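PDB 4K0J: heavy metal cation tricomponent efflux pump ZneA(CzcA-like) from Cupriavidus metallidurans, which probably exports zinc ions across the inner membrane in exchange for protons, as the RND-family pump of a tripartite heavy-metal efflux system. Local coordinates for residues P367-M372 with F473-V478. Numbering follows the deposited sequence.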
loop_
_atom_site.group_PDB
_atom_site.type_symbol
_atom_site.label_atom_id
_atom_site.label_comp_id
_atom_site.label_asym_id
_atom_site.label_seq_id
_atom_site.Cartn_x
_atom_site.Cartn_y
_atom_site.Cartn_z
ATOM N N PRO C 367 29.227 1.245 28.945
ATOM C CA PRO C 367 27.827 0.844 29.119
ATOM C C PRO C 367 26.866 2.014 28.925
ATOM O O PRO C 367 25.732 1.814 28.485
ATOM C CB PRO C 367 27.781 0.362 30.572
ATOM C CG PRO C 367 28.863 1.117 31.246
ATOM C CD PRO C 367 29.957 1.234 30.228
ATOM N N LEU C 368 27.320 3.218 29.253
ATOM C CA LEU C 368 26.496 4.409 29.090
ATOM C C LEU C 368 26.171 4.651 27.625
ATOM O O LEU C 368 25.009 4.818 27.261
ATOM C CB LEU C 368 27.191 5.634 29.685
ATOM C CG LEU C 368 26.712 6.107 31.061
ATOM C CD1 LEU C 368 26.624 4.949 32.044
ATOM C CD2 LEU C 368 27.632 7.189 31.596
ATOM N N SER C 369 27.201 4.660 26.786
ATOM C CA SER C 369 27.020 4.879 25.356
ATOM C C SER C 369 26.162 3.788 24.720
ATOM O O SER C 369 25.307 4.068 23.883
ATOM C CB SER C 369 28.376 4.958 24.654
ATOM O OG SER C 369 29.145 6.029 25.167
ATOM N N LEU C 370 26.399 2.548 25.127
ATOM C CA LEU C 370 25.633 1.416 24.621
ATOM C C LEU C 370 24.139 1.591 24.890
ATOM O O LEU C 370 23.315 1.422 23.991
ATOM C CB LEU C 370 26.144 0.108 25.232
ATOM C CG LEU C 370 27.221 -0.649 24.448
ATOM C CD1 LEU C 370 28.252 0.297 23.838
ATOM C CD2 LEU C 370 27.901 -1.688 25.337
ATOM N N LEU C 371 23.798 1.942 26.126
ATOM C CA LEU C 371 22.414 2.233 26.476
ATOM C C LEU C 371 21.920 3.474 25.747
ATOM O O LEU C 371 20.733 3.606 25.446
ATOM C CB LEU C 371 22.280 2.431 27.984
ATOM C CG LEU C 371 22.565 1.156 28.771
ATOM C CD1 LEU C 371 22.361 1.369 30.261
ATOM C CD2 LEU C 371 21.681 0.033 28.254
ATOM N N MET C 372 22.848 4.379 25.458
ATOM C CA MET C 372 22.519 5.634 24.807
ATOM C C MET C 372 22.471 5.458 23.295
ATOM O O MET C 372 22.094 6.374 22.564
ATOM C CB MET C 372 23.552 6.690 25.190
ATOM C CG MET C 372 23.079 8.123 25.073
ATOM S SD MET C 372 23.941 9.156 26.270
ATOM C CE MET C 372 25.596 8.485 26.163
ATOM N N PHE C 473 28.579 9.443 19.180
ATOM C CA PHE C 473 28.035 10.726 19.599
ATOM C C PHE C 473 27.754 10.721 21.099
ATOM O O PHE C 473 27.828 11.757 21.759
ATOM C CB PHE C 473 26.766 11.062 18.820
ATOM C CG PHE C 473 26.191 12.403 19.163
ATOM C CD1 PHE C 473 26.826 13.567 18.758
ATOM C CD2 PHE C 473 25.020 12.502 19.894
ATOM C CE1 PHE C 473 26.302 14.808 19.075
ATOM C CE2 PHE C 473 24.490 13.740 20.213
ATOM C CZ PHE C 473 25.133 14.894 19.803
ATOM N N GLY C 474 27.436 9.544 21.628
ATOM C CA GLY C 474 27.223 9.383 23.052
ATOM C C GLY C 474 28.525 9.498 23.818
ATOM O O GLY C 474 28.561 10.048 24.914
ATOM N N ALA C 475 29.598 8.977 23.232
ATOM C CA ALA C 475 30.923 9.060 23.836
ATOM C C ALA C 475 31.359 10.514 23.890
ATOM O O ALA C 475 31.964 10.962 24.868
ATOM C CB ALA C 475 31.918 8.241 23.036
ATOM N N LEU C 476 31.046 11.244 22.824
ATOM C CA LEU C 476 31.273 12.680 22.779
ATOM C C LEU C 476 30.487 13.378 23.885
ATOM O O LEU C 476 31.040 14.149 24.664
ATOM C CB LEU C 476 30.854 13.233 21.418
ATOM C CG LEU C 476 30.808 14.755 21.294
ATOM C CD1 LEU C 476 32.198 15.347 21.481
ATOM C CD2 LEU C 476 30.213 15.167 19.957
ATOM N N LEU C 477 29.194 13.082 23.948
ATOM C CA LEU C 477 28.290 13.709 24.906
ATOM C C LEU C 477 28.581 13.298 26.355
ATOM O O LEU C 477 28.036 13.882 27.290
ATOM C CB LEU C 477 26.840 13.373 24.544
ATOM C CG LEU C 477 25.720 14.220 25.154
ATOM C CD1 LEU C 477 25.744 15.629 24.579
ATOM C CD2 LEU C 477 24.363 13.566 24.931
ATOM N N VAL C 478 29.433 12.295 26.539
ATOM C CA VAL C 478 29.785 11.829 27.879
ATOM C C VAL C 478 31.127 12.390 28.329
ATOM O O VAL C 478 31.256 12.898 29.441
ATOM C CB VAL C 478 29.832 10.285 27.954
ATOM C CG1 VAL C 478 30.691 9.820 29.123
ATOM C CG2 VAL C 478 28.429 9.716 28.063
#
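Gly-474 faces both Ser-369 and Met-372, and its CA lies 5.1 Å from that of Ser-369, the closest pair of CA atoms between residues 367-372 and 473-478. Glycine suits this place because a beta carbon here would point toward the first helix, close to the methyl CE of Met-372. Met-372 reaches over with CG anti to its backbone N (chi1 -157°), and a bend at chi3 (40°) turns CE onto the bare glycine backbone, 3.6 Å from both CA and O of Gly-474. One residue on, the small side chain of Ala-475 suits this close spacing: OG of Ser-369 stands 3.6 Å from N of Ala-475, a van der Waals approach, and 4.1 Å from CB of Ala-475. The serine hydroxyl is hydrogen-bonded instead to the carbonyl O of Thr-365, one turn earlier in its own helix, which satisfies a buried polar group. Val-478, a turn beyond Gly-474, closes the apolar side of the contact. Its branch CG2 touches CE of Met-372 at 3.6 Å and more loosely meets CD2 of Leu-368 at 4.4 Å. The two segments, each part of a predicted membrane-spanning helix of this RND pump, run at 128° to one another with axes 8.8 Å apart. Helix 13-31 borders one flank, through Val-23 against Met-372 and Phe-20 against Val-478, while Ala-475 also touches Met-440 of helix 433-447.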